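PDB 2ZXR: single-stranded-DNA-specific exonuclease RecJ from Thermus thermophilus, which degrades single-stranded DNA in the 5' to 3' direction, as an exonuclease that needs a divalent metal ion such as magnesium or manganese. Local coordinates for residues A[36-41]-A[455-460]; A[212-217]-A[230-235]; A[217-222]-A[262-267]; A[239-244]-A[255-260]; A[281-286]-A[297-302]. One frame throughout, in Å; residues are numbered along the deposited sequence.

Contact 1 (A[36-41]-A[455-460]); sequences WHRGFR and EGNPEP
R38, at the C-terminal end of helix 29-37, puts its guanidinium group against N457 CB, P458 O and the ring of P460. One weak hydrogen bond crosses: NH2 of R38 gives it to P458 O at 2.9 Å, with a bent N-H...O angle of 119°. The same P458 O also lies 2.9 Å from R38 NH1, so both terminal nitrogens sit close to it.

The rest is van der Waals contact. CD of P458 lies over the centre of one face of the R38 guanidinium, 4.2 Å above the plane. P460 comes in at the edge: its ring atom CB is 3.9 Å from R38 NH2, and its N lies close to the guanidinium plane. Lower down the arginine chain, R38 CD rests 3.8 Å from N457 CB. R38 and N457 cross at about a right angle. R38 starts with CG beside its backbone N and then bends sharply at chi2 (-89°), which carries the group across to the loop. On the loop side, P460 also rests on Y453.

G39 has positive phi and ends the helix in a Schellman motif, with its N bonded to W36 O. R41 folds back over W36, with the indole CD1 above the centre of its guanidinium face.

The arrangement is a helix C-terminus closed by a Schellman glycine, with R38, just before the glycine, reaching the loop before strand 462-466 in the RecJ OB domain.

Contact 2 (A[212-217]-A[230-235]); sequences DLAAVG and RALVKE
A215 and V233 bring helices 211-220 and 227-239 close together. Their CA atoms are only 4.6 Å apart, and the axes of the two short segments pass at 8.1 Å. The two short segments run at 123° to each other, nearer to perpendicular than to antiparallel. The tight part depends on small side chains. A215 CB sits 3.8 Å from V233 CA, so the methyl group presses on the backbone of the other helix. Next to this pair, both methyls of L232 meet A214: CD2 lies 3.8 Å and CD1 4.0 Å from A214 CB. L232 CG is anti to its backbone N (chi1 176°), which sends the isopropyl end toward helix 211-220. F192 of helix 187-201 packs on both A214 and L232.

On helix 227-239, K234 points away from the contact and is partly exposed. Its NZ bonds to L46 O, as does NH1 of R230, which is buried. E235 lies at the margin and pairs with R239 in a salt bridge.

Everything that touches between these two segments is apolar or backbone. The pair is therefore held by close fit and exclusion of water rather than by directed bonds, while the charged groups find their partners outside the two segments.

Contact 3 (A[217-222]-A[262-267]); sequences GTIADV and VEVAFR. With MG (magnesium ion), chain B.
I219 lies against V264 and A265, joining the end of helix 211-220 to the start of helix 261-277. Along the second segment, V262 comes first and points away from this contact. E263 also looks elsewhere: its OE1 accepts bonds from the backbone N of T258 and of K260, the N-cap residue, at the start of its own helix.

V264 is the first residue to touch. Its CG1 is 3.8 Å from I219 CG2, and its CB is 3.8 Å from I219 CD1. The isoleucine thus clasps the valine with two branches, and the two side chains cross at about a right angle. I219 CG2 is anti to the backbone N, and CG1 stands beside that N (chi1 -68°), which spreads the branches over V264. A265 follows; its methyl is 3.7 Å from the same I219 CG2, and its backbone N is almost as near. From 264 to 267 the helix widens into a pi-type turn.

The first segment continues from this apolar patch into the metal site. D221 OD2 binds the magnesium ion at 2.4 Å, and a water is bound at 2.3 Å from the ion. D84, D136, H160 and H161 bind the same ion. V222, with positive phi, closes the helix in a Schellman motif just after D221.

Helix 227-239 packs alongside: T218 touches L232 and V233, and V264 touches L237. I219 also touches A261, and A220 touches A269, both on helix 261-277, so helix 211-220 lies against both neighbours.

Contact 4 (A[239-244]-A[255-260]); sequences RIPASS and VGYTGK
Y257 stands across I240 and P241, meeting both with the CE1 side of its ring. The tyrosine side chain crosses each of the two at about a right angle, but they approach the ring differently. P241 comes at the edge: its CG lies near the ring plane, 3.7 Å from Y257 CE1. I240 comes in obliquely, with CG2 3.6 Å from the same CE1. Further out, I240 CD1 lies 3.7 Å from Y257 OH. I240 thus spans the ring from Y257 CD1, near its CG2, to Y257 OH, near its CD1. Y257 CG is anti to its backbone N (chi1 -177°), which extends the ring from the loop toward the 3-10 segment at 240-241.

One face of the ring is covered by its own loop. The backbone N of G259 sits over the centre of the Y257 ring, 3.2 Å above the plane. G259 has positive phi, and its backbone angles would jam a CB against the preceding carbonyl, so the turn at the ring face suits glycine. Before the tyrosine, G256 closes helix 246-254 in a Schellman motif.

I240 also packs against L248 and A252 of that helix and V216 of helix 211-220. The loops on either end of helix 246-254 are thus brought together by one aromatic ring.

The hydroxyl of Y257 is hydrogen-bonded to L237 O in helix 227-239. The contact pairs apolar packing along the ring with a polar tether at its end, which should limit how far the ring can shift.

Contact 5 (A[281-286]-A[297-302]); sequences AEKALR and QALVGE
K283 and E302 form a salt bridge across a hairpin of two consecutive helices, 281-289 and 293-321. The axes of the two short segments pass at 9.6 Å and run at 141° to each other, so the pair is roughly antiparallel. K283 and L299 are the nearest residues by CA position.

K283 NZ bonds to E302 OE2 at 2.8 Å. It meets that oxygen on the anti side of the carboxylate, 28° out of its plane. The lysine chain bends at chi2 (56°) and again at chi4, curling its end toward the other helix. E302 bends at chi2 as well, and the methylene carbons K283 CG and E302 CG come within 3.9 Å of each other, nearer the backbones than the charged ends.

L299 fills the other part of the interface with its two methyl groups. CD1 of L299 lies 3.6 Å from R286 CG, in the aliphatic part of the arginine. CD2 of L299 lies 4.1 Å from K283 CG and about as far from the K283 carbonyl oxygen. L299 also touches L287, one residue beyond R286.

K283 and E302 each have a second partner. K283 NZ also pairs with E280, and R305 holds E302 through OE1. R286 makes its salt bridge with E295, outside the two segments.

This is a surface contact. E280, K283, E302 and R305 form a chain of salt bridges, and R286-E295 is a separate pair. The salt bridges are probably softened by solvent, while L299 and the aliphatic parts of K283 and R286 give the hairpin its apolar contact.

In the fold
Contacts 2, 3 and 4 form one helical cluster. Contacts 2 and 3 share G217 and helix 211-220, with centres 10 Å apart. Contact 4 joins contact 2 where D212 OD1 meets S243 OG at 2.6 Å, and contact 3 through E263. The magnesium site is reached through D221 of contact 3; the side chain of L232 in contact 2 lies about 12 Å from the ion. Contact 5 touches none of the others, but its K283 side chain is about 10 Å from that of D80, a manganese ligand. Contact 1 brings in the RecJ OB domain: E455 CG lies 3.4 Å from V222 O of contact 3, and F40 CZ 3.7 Å from R230 NE of contact 2.

Contact 1 (A[36-41]-A[455-460])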
# COMPACT_ATOMS: atom_id res chain seq x y z
N TRP A 36 -14.67 0.56 -4.63
CA TRP A 36 -15.60 0.29 -3.53
C TRP A 36 -14.84 0.02 -2.23
O TRP A 36 -15.20 0.55 -1.17
CB TRP A 36 -16.50 -0.90 -3.84
CG TRP A 36 -17.57 -1.12 -2.79
CD1 TRP A 36 -18.78 -0.47 -2.69
CD2 TRP A 36 -17.51 -2.03 -1.69
NE1 TRP A 36 -19.47 -0.94 -1.59
CE2 TRP A 36 -18.72 -1.89 -0.96
CE3 TRP A 36 -16.56 -2.96 -1.24
CZ2 TRP A 36 -19.01 -2.65 0.19
CZ3 TRP A 36 -16.84 -3.71 -0.09
CH2 TRP A 36 -18.06 -3.55 0.61
N HIS A 37 -13.79 -0.78 -2.31
CA HIS A 37 -12.98 -1.11 -1.15
C HIS A 37 -12.20 0.07 -0.57
O HIS A 37 -12.01 0.14 0.64
CB HIS A 37 -11.98 -2.22 -1.48
CG HIS A 37 -12.58 -3.60 -1.44
ND1 HIS A 37 -13.22 -4.10 -0.32
CD2 HIS A 37 -12.64 -4.57 -2.38
CE1 HIS A 37 -13.66 -5.32 -0.58
NE2 HIS A 37 -13.32 -5.63 -1.82
N ARG A 38 -11.75 0.99 -1.43
CA ARG A 38 -10.97 2.14 -1.00
C ARG A 38 -11.88 3.27 -0.63
O ARG A 38 -11.42 4.37 -0.34
CB ARG A 38 -10.04 2.62 -2.12
CG ARG A 38 -9.28 1.55 -2.88
CD ARG A 38 -7.96 1.22 -2.24
NE ARG A 38 -7.35 0.01 -2.79
CZ ARG A 38 -6.34 -0.01 -3.65
NH1 ARG A 38 -5.80 1.12 -4.09
NH2 ARG A 38 -5.85 -1.18 -4.05
N GLY A 39 -13.18 3.03 -0.66
CA GLY A 39 -14.14 4.06 -0.31
C GLY A 39 -14.45 5.09 -1.39
O GLY A 39 -15.06 6.11 -1.08
N PHE A 40 -14.04 4.85 -2.63
CA PHE A 40 -14.34 5.80 -3.70
C PHE A 40 -15.73 5.48 -4.26
O PHE A 40 -15.91 4.44 -4.89
CB PHE A 40 -13.29 5.73 -4.82
CG PHE A 40 -11.91 6.16 -4.38
CD1 PHE A 40 -11.04 5.25 -3.81
CD2 PHE A 40 -11.50 7.48 -4.54
CE1 PHE A 40 -9.77 5.65 -3.39
CE2 PHE A 40 -10.23 7.89 -4.12
CZ PHE A 40 -9.37 6.97 -3.55
N ARG A 41 -16.69 6.37 -4.04
CA ARG A 41 -18.06 6.15 -4.50
C ARG A 41 -18.53 7.08 -5.62
O ARG A 41 -19.16 6.62 -6.57
CB ARG A 41 -19.03 6.24 -3.32
CG ARG A 41 -18.68 5.30 -2.16
CD ARG A 41 -18.33 3.89 -2.65
NE ARG A 41 -17.83 3.03 -1.58
CZ ARG A 41 -18.59 2.46 -0.65
NH1 ARG A 41 -18.04 1.70 0.29
NH2 ARG A 41 -19.91 2.65 -0.66
N GLU A 455 0.94 4.81 0.70
CA GLU A 455 0.52 4.28 1.97
C GLU A 455 -1.01 4.18 2.01
O GLU A 455 -1.57 3.19 2.48
CB GLU A 455 1.01 5.19 3.11
CG GLU A 455 0.42 4.86 4.48
CD GLU A 455 0.78 3.45 4.95
OE1 GLU A 455 1.68 2.81 4.37
OE2 GLU A 455 0.15 2.98 5.93
N GLY A 456 -1.70 5.18 1.51
CA GLY A 456 -3.15 5.02 1.54
C GLY A 456 -3.81 3.92 0.68
O GLY A 456 -4.62 3.13 1.14
N ASN A 457 -3.49 3.91 -0.61
CA ASN A 457 -4.06 2.94 -1.53
C ASN A 457 -2.91 2.35 -2.29
O ASN A 457 -2.33 3.02 -3.15
CB ASN A 457 -5.04 3.61 -2.55
CG ASN A 457 -4.51 4.90 -3.05
OD1 ASN A 457 -4.69 5.31 -4.21
ND2 ASN A 457 -3.83 5.59 -2.15
N PRO A 458 -2.54 1.11 -1.96
CA PRO A 458 -1.44 0.44 -2.65
C PRO A 458 -1.97 -0.00 -4.00
O PRO A 458 -3.16 -0.13 -4.20
CB PRO A 458 -1.14 -0.75 -1.75
CG PRO A 458 -2.47 -1.11 -1.22
CD PRO A 458 -3.06 0.25 -0.88
N GLU A 459 -1.09 -0.20 -4.96
CA GLU A 459 -1.56 -0.65 -6.25
C GLU A 459 -2.23 -2.04 -6.02
O GLU A 459 -1.74 -2.87 -5.24
CB GLU A 459 -0.36 -0.75 -7.18
CG GLU A 459 -0.68 -1.10 -8.59
CD GLU A 459 0.53 -0.89 -9.47
OE1 GLU A 459 1.60 -0.54 -8.94
OE2 GLU A 459 0.41 -1.08 -10.68
N PRO A 460 -3.38 -2.28 -6.66
CA PRO A 460 -4.07 -3.57 -6.50
C PRO A 460 -3.32 -4.78 -7.08
O PRO A 460 -2.61 -4.66 -8.10
CB PRO A 460 -5.40 -3.35 -7.23
CG PRO A 460 -5.05 -2.37 -8.27
CD PRO A 460 -4.15 -1.38 -7.55

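Contact 2 (A[212-217]-A[230-235])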
# COMPACT_ATOMS: atom_id res chain seq x y z
N ASP A 212 4.00 21.45 -4.21
CA ASP A 212 4.98 20.43 -4.62
C ASP A 212 5.87 20.10 -3.42
O ASP A 212 6.10 18.92 -3.11
CB ASP A 212 5.82 20.85 -5.84
CG ASP A 212 6.34 22.29 -5.76
OD1 ASP A 212 6.92 22.76 -6.80
OD2 ASP A 212 6.19 22.94 -4.70
N LEU A 213 6.35 21.13 -2.72
CA LEU A 213 7.16 20.90 -1.52
C LEU A 213 6.34 20.11 -0.49
O LEU A 213 6.84 19.18 0.12
CB LEU A 213 7.56 22.23 -0.84
CG LEU A 213 8.53 23.13 -1.59
CD1 LEU A 213 8.64 24.50 -0.90
CD2 LEU A 213 9.90 22.42 -1.64
N ALA A 214 5.09 20.52 -0.29
CA ALA A 214 4.21 19.88 0.69
C ALA A 214 3.93 18.41 0.35
O ALA A 214 3.86 17.56 1.24
CB ALA A 214 2.87 20.67 0.80
N ALA A 215 3.73 18.12 -0.94
CA ALA A 215 3.49 16.75 -1.42
C ALA A 215 4.72 15.87 -1.18
O ALA A 215 4.60 14.71 -0.77
CB ALA A 215 3.15 16.76 -2.94
N VAL A 216 5.91 16.41 -1.45
CA VAL A 216 7.14 15.64 -1.22
C VAL A 216 7.24 15.27 0.27
O VAL A 216 7.58 14.12 0.62
CB VAL A 216 8.42 16.44 -1.69
CG1 VAL A 216 9.70 15.73 -1.22
CG2 VAL A 216 8.44 16.54 -3.26
N GLY A 217 6.95 16.22 1.16
CA GLY A 217 7.03 15.88 2.58
C GLY A 217 5.98 14.84 2.98
O GLY A 217 6.23 13.95 3.79
N ARG A 230 -4.57 13.06 -0.42
CA ARG A 230 -4.63 12.68 -1.85
C ARG A 230 -4.71 13.93 -2.73
O ARG A 230 -4.06 14.01 -3.76
CB ARG A 230 -5.86 11.81 -2.19
CG ARG A 230 -6.20 11.81 -3.74
CD ARG A 230 -7.46 10.97 -4.19
NE ARG A 230 -6.93 9.65 -4.43
CZ ARG A 230 -6.83 9.01 -5.58
NH1 ARG A 230 -7.27 9.50 -6.74
NH2 ARG A 230 -6.13 7.90 -5.58
N ALA A 231 -5.54 14.88 -2.33
CA ALA A 231 -5.70 16.09 -3.11
C ALA A 231 -4.41 16.91 -3.15
O ALA A 231 -4.05 17.47 -4.19
CB ALA A 231 -6.83 16.94 -2.54
N LEU A 232 -3.72 16.96 -2.01
CA LEU A 232 -2.48 17.74 -1.92
C LEU A 232 -1.42 17.14 -2.82
O LEU A 232 -0.76 17.87 -3.59
CB LEU A 232 -1.98 17.80 -0.47
CG LEU A 232 -0.63 18.53 -0.33
CD1 LEU A 232 -0.83 20.05 -0.52
CD2 LEU A 232 -0.04 18.26 1.00
N VAL A 233 -1.28 15.82 -2.75
CA VAL A 233 -0.28 15.13 -3.56
C VAL A 233 -0.60 15.27 -5.07
O VAL A 233 0.29 15.52 -5.86
CB VAL A 233 -0.16 13.64 -3.09
CG1 VAL A 233 0.61 12.80 -4.11
CG2 VAL A 233 0.57 13.62 -1.71
N LYS A 234 -1.85 15.13 -5.46
CA LYS A 234 -2.17 15.28 -6.88
C LYS A 234 -1.73 16.67 -7.35
O LYS A 234 -1.08 16.81 -8.38
CB LYS A 234 -3.67 15.07 -7.12
CG LYS A 234 -4.15 13.61 -6.90
CD LYS A 234 -5.71 13.52 -6.88
CE LYS A 234 -6.29 13.24 -8.26
NZ LYS A 234 -6.43 11.74 -8.47
N GLU A 235 -2.08 17.70 -6.59
CA GLU A 235 -1.70 19.06 -6.94
C GLU A 235 -0.17 19.23 -7.00
O GLU A 235 0.37 19.72 -7.99
CB GLU A 235 -2.28 20.04 -5.91
CG GLU A 235 -2.04 21.54 -6.20
CD GLU A 235 -2.73 22.02 -7.48
OE1 GLU A 235 -3.83 21.52 -7.79
OE2 GLU A 235 -2.20 22.91 -8.15

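Contact 3 (A[217-222]-A[262-267])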
# COMPACT_ATOMS: atom_id res chain seq x y z
N GLY A 217 6.95 16.22 1.16
CA GLY A 217 7.03 15.88 2.58
C GLY A 217 5.98 14.84 2.98
O GLY A 217 6.23 13.95 3.79
N THR A 218 4.78 14.97 2.43
CA THR A 218 3.65 14.07 2.70
C THR A 218 3.99 12.62 2.30
O THR A 218 3.78 11.67 3.06
CB THR A 218 2.41 14.57 1.92
OG1 THR A 218 2.10 15.89 2.37
CG2 THR A 218 1.20 13.64 2.11
N ILE A 219 4.52 12.47 1.10
CA ILE A 219 4.91 11.16 0.60
C ILE A 219 6.07 10.60 1.46
O ILE A 219 6.04 9.45 1.91
CB ILE A 219 5.31 11.25 -0.90
CG1 ILE A 219 4.05 11.56 -1.74
CG2 ILE A 219 5.97 9.96 -1.34
CD1 ILE A 219 4.34 11.90 -3.25
N ALA A 220 7.07 11.43 1.72
CA ALA A 220 8.23 11.02 2.52
C ALA A 220 7.83 10.58 3.94
O ALA A 220 8.45 9.69 4.51
CB ALA A 220 9.25 12.18 2.61
N ASP A 221 6.82 11.22 4.51
CA ASP A 221 6.35 10.89 5.85
C ASP A 221 5.62 9.55 5.89
O ASP A 221 5.37 9.02 6.98
CB ASP A 221 5.39 11.98 6.36
CG ASP A 221 4.80 11.66 7.74
OD1 ASP A 221 3.59 11.37 7.85
OD2 ASP A 221 5.55 11.69 8.73
N VAL A 222 5.25 9.04 4.71
CA VAL A 222 4.52 7.79 4.58
C VAL A 222 3.16 7.87 5.26
O VAL A 222 2.72 6.94 5.90
CB VAL A 222 5.29 6.58 5.14
CG1 VAL A 222 4.59 5.26 4.73
CG2 VAL A 222 6.74 6.60 4.61
N VAL A 262 5.52 7.32 -6.55
CA VAL A 262 6.53 6.30 -6.27
C VAL A 262 7.94 6.80 -6.58
O VAL A 262 8.91 6.38 -5.95
CB VAL A 262 6.26 4.99 -7.07
CG1 VAL A 262 6.50 5.21 -8.56
CG2 VAL A 262 7.18 3.86 -6.57
N GLU A 263 8.08 7.69 -7.55
CA GLU A 263 9.40 8.23 -7.86
C GLU A 263 9.83 9.16 -6.70
O GLU A 263 11.02 9.19 -6.33
CB GLU A 263 9.37 8.95 -9.21
CG GLU A 263 8.99 8.01 -10.38
CD GLU A 263 8.62 8.77 -11.66
OE1 GLU A 263 7.96 9.82 -11.58
OE2 GLU A 263 8.99 8.30 -12.76
N VAL A 264 8.87 9.89 -6.11
CA VAL A 264 9.17 10.77 -4.96
C VAL A 264 9.62 9.91 -3.76
O VAL A 264 10.63 10.18 -3.10
CB VAL A 264 7.91 11.58 -4.52
CG1 VAL A 264 8.21 12.37 -3.23
CG2 VAL A 264 7.48 12.53 -5.65
N ALA A 265 8.87 8.84 -3.50
CA ALA A 265 9.11 7.94 -2.39
C ALA A 265 10.46 7.21 -2.45
O ALA A 265 11.17 7.08 -1.44
CB ALA A 265 7.96 6.93 -2.28
N PHE A 266 10.82 6.73 -3.62
CA PHE A 266 12.05 5.98 -3.78
C PHE A 266 13.23 6.71 -4.37
O PHE A 266 14.36 6.21 -4.30
CB PHE A 266 11.77 4.70 -4.58
CG PHE A 266 10.96 3.69 -3.82
CD1 PHE A 266 11.59 2.69 -3.09
CD2 PHE A 266 9.57 3.76 -3.79
CE1 PHE A 266 10.84 1.79 -2.33
CE2 PHE A 266 8.82 2.87 -3.04
CZ PHE A 266 9.45 1.88 -2.32
N ARG A 267 13.02 7.87 -4.98
CA ARG A 267 14.16 8.56 -5.58
C ARG A 267 14.43 9.96 -5.04
O ARG A 267 15.58 10.32 -4.77
CB ARG A 267 14.00 8.60 -7.10
CG ARG A 267 13.97 7.20 -7.69
CD ARG A 267 13.73 7.15 -9.20
NE ARG A 267 14.11 5.82 -9.66
CZ ARG A 267 13.55 5.17 -10.68
NH1 ARG A 267 12.55 5.73 -11.36
NH2 ARG A 267 14.00 3.96 -11.00
MG MG B . 6.45 13.66 9.71
O HOH W 1 8.32 12.60 8.77

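Contact 4 (A[239-244]-A[255-260])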
# COMPACT_ATOMS: atom_id res chain seq x y z
N ARG A 239 2.81 19.93 -10.05
CA ARG A 239 3.62 21.16 -10.11
C ARG A 239 5.14 20.98 -10.14
O ARG A 239 5.88 21.87 -10.56
CB ARG A 239 3.18 22.12 -8.97
CG ARG A 239 1.65 22.46 -9.10
CD ARG A 239 0.97 23.35 -8.01
NE ARG A 239 1.33 24.73 -8.24
CZ ARG A 239 0.55 25.67 -8.76
NH1 ARG A 239 -0.70 25.44 -9.11
NH2 ARG A 239 1.08 26.84 -8.98
N ILE A 240 5.63 19.81 -9.76
CA ILE A 240 7.06 19.59 -9.73
C ILE A 240 7.82 19.86 -11.04
O ILE A 240 8.85 20.52 -11.03
CB ILE A 240 7.40 18.17 -9.21
CG1 ILE A 240 7.16 18.10 -7.70
CG2 ILE A 240 8.85 17.79 -9.56
CD1 ILE A 240 7.14 16.69 -7.15
N PRO A 241 7.31 19.36 -12.17
CA PRO A 241 8.06 19.61 -13.42
C PRO A 241 8.36 21.07 -13.76
O PRO A 241 9.35 21.36 -14.42
CB PRO A 241 7.21 18.90 -14.49
CG PRO A 241 6.54 17.77 -13.70
CD PRO A 241 6.14 18.51 -12.42
N ALA A 242 7.53 21.99 -13.30
CA ALA A 242 7.76 23.40 -13.56
C ALA A 242 7.77 24.14 -12.21
O ALA A 242 7.31 25.27 -12.08
CB ALA A 242 6.65 23.96 -14.50
N SER A 243 8.33 23.50 -11.19
CA SER A 243 8.37 24.10 -9.87
C SER A 243 8.88 25.52 -9.81
O SER A 243 9.74 25.91 -10.59
CB SER A 243 9.24 23.27 -8.93
OG SER A 243 9.18 23.81 -7.61
N SER A 244 8.35 26.29 -8.87
CA SER A 244 8.84 27.66 -8.67
C SER A 244 10.17 27.54 -7.92
O SER A 244 10.91 28.52 -7.81
CB SER A 244 7.87 28.48 -7.80
OG SER A 244 6.65 28.71 -8.47
N VAL A 255 16.57 12.53 -11.17
CA VAL A 255 16.16 11.15 -10.97
C VAL A 255 15.17 10.63 -12.00
O VAL A 255 14.64 9.53 -11.85
CB VAL A 255 15.62 10.93 -9.55
CG1 VAL A 255 16.64 11.43 -8.54
CG2 VAL A 255 14.30 11.65 -9.37
N GLY A 256 14.92 11.40 -13.06
CA GLY A 256 14.01 10.93 -14.10
C GLY A 256 12.54 10.94 -13.77
O GLY A 256 11.78 10.09 -14.21
N TYR A 257 12.13 11.91 -12.98
CA TYR A 257 10.74 12.09 -12.58
C TYR A 257 9.78 12.10 -13.75
O TYR A 257 10.04 12.74 -14.77
CB TYR A 257 10.61 13.41 -11.83
CG TYR A 257 9.23 13.70 -11.29
CD1 TYR A 257 8.48 14.76 -11.77
CD2 TYR A 257 8.70 12.93 -10.26
CE1 TYR A 257 7.24 15.07 -11.24
CE2 TYR A 257 7.43 13.23 -9.71
CZ TYR A 257 6.71 14.31 -10.21
OH TYR A 257 5.46 14.60 -9.71
N THR A 258 8.65 11.40 -13.61
CA THR A 258 7.63 11.42 -14.65
C THR A 258 6.23 11.66 -14.04
O THR A 258 5.22 11.25 -14.63
CB THR A 258 7.59 10.10 -15.43
OG1 THR A 258 7.13 9.06 -14.57
CG2 THR A 258 8.99 9.76 -15.98
N GLY A 259 6.18 12.28 -12.86
CA GLY A 259 4.90 12.59 -12.23
C GLY A 259 4.29 11.57 -11.27
O GLY A 259 3.11 11.69 -10.85
N LYS A 260 5.08 10.56 -10.92
CA LYS A 260 4.64 9.50 -10.03
C LYS A 260 5.01 9.69 -8.55
O LYS A 260 6.10 10.14 -8.22
CB LYS A 260 5.20 8.16 -10.51
CG LYS A 260 4.86 7.83 -11.95
CD LYS A 260 3.36 7.99 -12.26
CE LYS A 260 3.01 7.27 -13.58
NZ LYS A 260 1.63 7.57 -14.08

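Contact 5 (A[281-286]-A[297-302])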
# COMPACT_ATOMS: atom_id res chain seq x y z
N ALA A 281 22.09 18.12 6.74
CA ALA A 281 20.73 18.62 6.51
C ALA A 281 20.69 20.03 5.88
O ALA A 281 19.81 20.33 5.08
CB ALA A 281 19.91 18.59 7.81
N GLU A 282 21.66 20.89 6.22
CA GLU A 282 21.73 22.24 5.65
C GLU A 282 21.80 22.14 4.14
O GLU A 282 21.21 22.94 3.44
CB GLU A 282 22.99 23.01 6.10
CG GLU A 282 23.57 22.57 7.41
CD GLU A 282 24.35 21.25 7.32
OE1 GLU A 282 24.17 20.41 8.25
OE2 GLU A 282 25.13 21.05 6.34
N LYS A 283 22.55 21.18 3.65
CA LYS A 283 22.70 20.99 2.21
C LYS A 283 21.35 20.79 1.55
O LYS A 283 21.04 21.40 0.50
CB LYS A 283 23.56 19.77 1.92
CG LYS A 283 25.00 20.05 1.48
CD LYS A 283 25.73 20.89 2.46
CE LYS A 283 27.19 21.05 2.02
NZ LYS A 283 27.86 19.73 1.85
N ALA A 284 20.54 19.91 2.13
CA ALA A 284 19.22 19.64 1.55
C ALA A 284 18.34 20.88 1.69
O ALA A 284 17.69 21.29 0.72
CB ALA A 284 18.55 18.43 2.25
N LEU A 285 18.32 21.47 2.89
CA LEU A 285 17.49 22.64 3.08
C LEU A 285 17.88 23.72 2.07
O LEU A 285 17.01 24.29 1.41
CB LEU A 285 17.63 23.19 4.51
CG LEU A 285 16.78 24.45 4.80
CD1 LEU A 285 15.30 24.17 4.55
CD2 LEU A 285 16.98 24.89 6.25
N ARG A 286 19.17 23.98 1.92
CA ARG A 286 19.60 25.01 0.97
C ARG A 286 19.15 24.69 -0.46
O ARG A 286 18.78 25.58 -1.22
CB ARG A 286 21.14 25.18 1.04
CG ARG A 286 21.75 26.25 0.13
CD ARG A 286 21.18 27.67 0.42
NE ARG A 286 21.62 28.61 -0.61
CZ ARG A 286 21.09 29.81 -0.86
NH1 ARG A 286 20.08 30.29 -0.13
NH2 ARG A 286 21.56 30.53 -1.87
N GLN A 297 22.16 23.07 -8.88
CA GLN A 297 22.78 21.97 -9.63
C GLN A 297 23.90 21.33 -8.81
O GLN A 297 23.96 20.10 -8.64
CB GLN A 297 23.32 22.47 -10.97
CG GLN A 297 24.00 21.41 -11.89
CD GLN A 297 24.56 22.05 -13.19
OE1 GLN A 297 25.45 22.91 -13.15
NE2 GLN A 297 24.02 21.64 -14.32
N ALA A 298 24.79 22.16 -8.28
CA ALA A 298 25.89 21.66 -7.45
C ALA A 298 25.35 20.89 -6.23
O ALA A 298 25.88 19.83 -5.89
CB ALA A 298 26.76 22.84 -6.98
N LEU A 299 24.32 21.43 -5.57
CA LEU A 299 23.76 20.76 -4.39
C LEU A 299 23.13 19.42 -4.74
O LEU A 299 23.19 18.49 -3.96
CB LEU A 299 22.73 21.67 -3.68
CG LEU A 299 23.37 22.89 -2.97
CD1 LEU A 299 22.28 23.91 -2.59
CD2 LEU A 299 24.14 22.44 -1.73
N VAL A 300 22.49 19.34 -5.91
CA VAL A 300 21.89 18.08 -6.33
C VAL A 300 23.06 17.08 -6.43
O VAL A 300 22.96 15.94 -5.97
CB VAL A 300 21.15 18.24 -7.70
CG1 VAL A 300 20.87 16.87 -8.32
CG2 VAL A 300 19.80 18.98 -7.46
N GLY A 301 24.19 17.51 -6.99
CA GLY A 301 25.34 16.63 -7.07
C GLY A 301 25.74 16.17 -5.67
O GLY A 301 26.04 15.00 -5.42
N GLU A 302 25.73 17.11 -4.73
CA GLU A 302 26.07 16.78 -3.34
C GLU A 302 25.07 15.76 -2.74
O GLU A 302 25.47 14.79 -2.10
CB GLU A 302 26.07 18.07 -2.51
CG GLU A 302 26.83 17.98 -1.22
CD GLU A 302 28.32 18.27 -1.42
OE1 GLU A 302 28.96 17.58 -2.25
OE2 GLU A 302 28.83 19.20 -0.76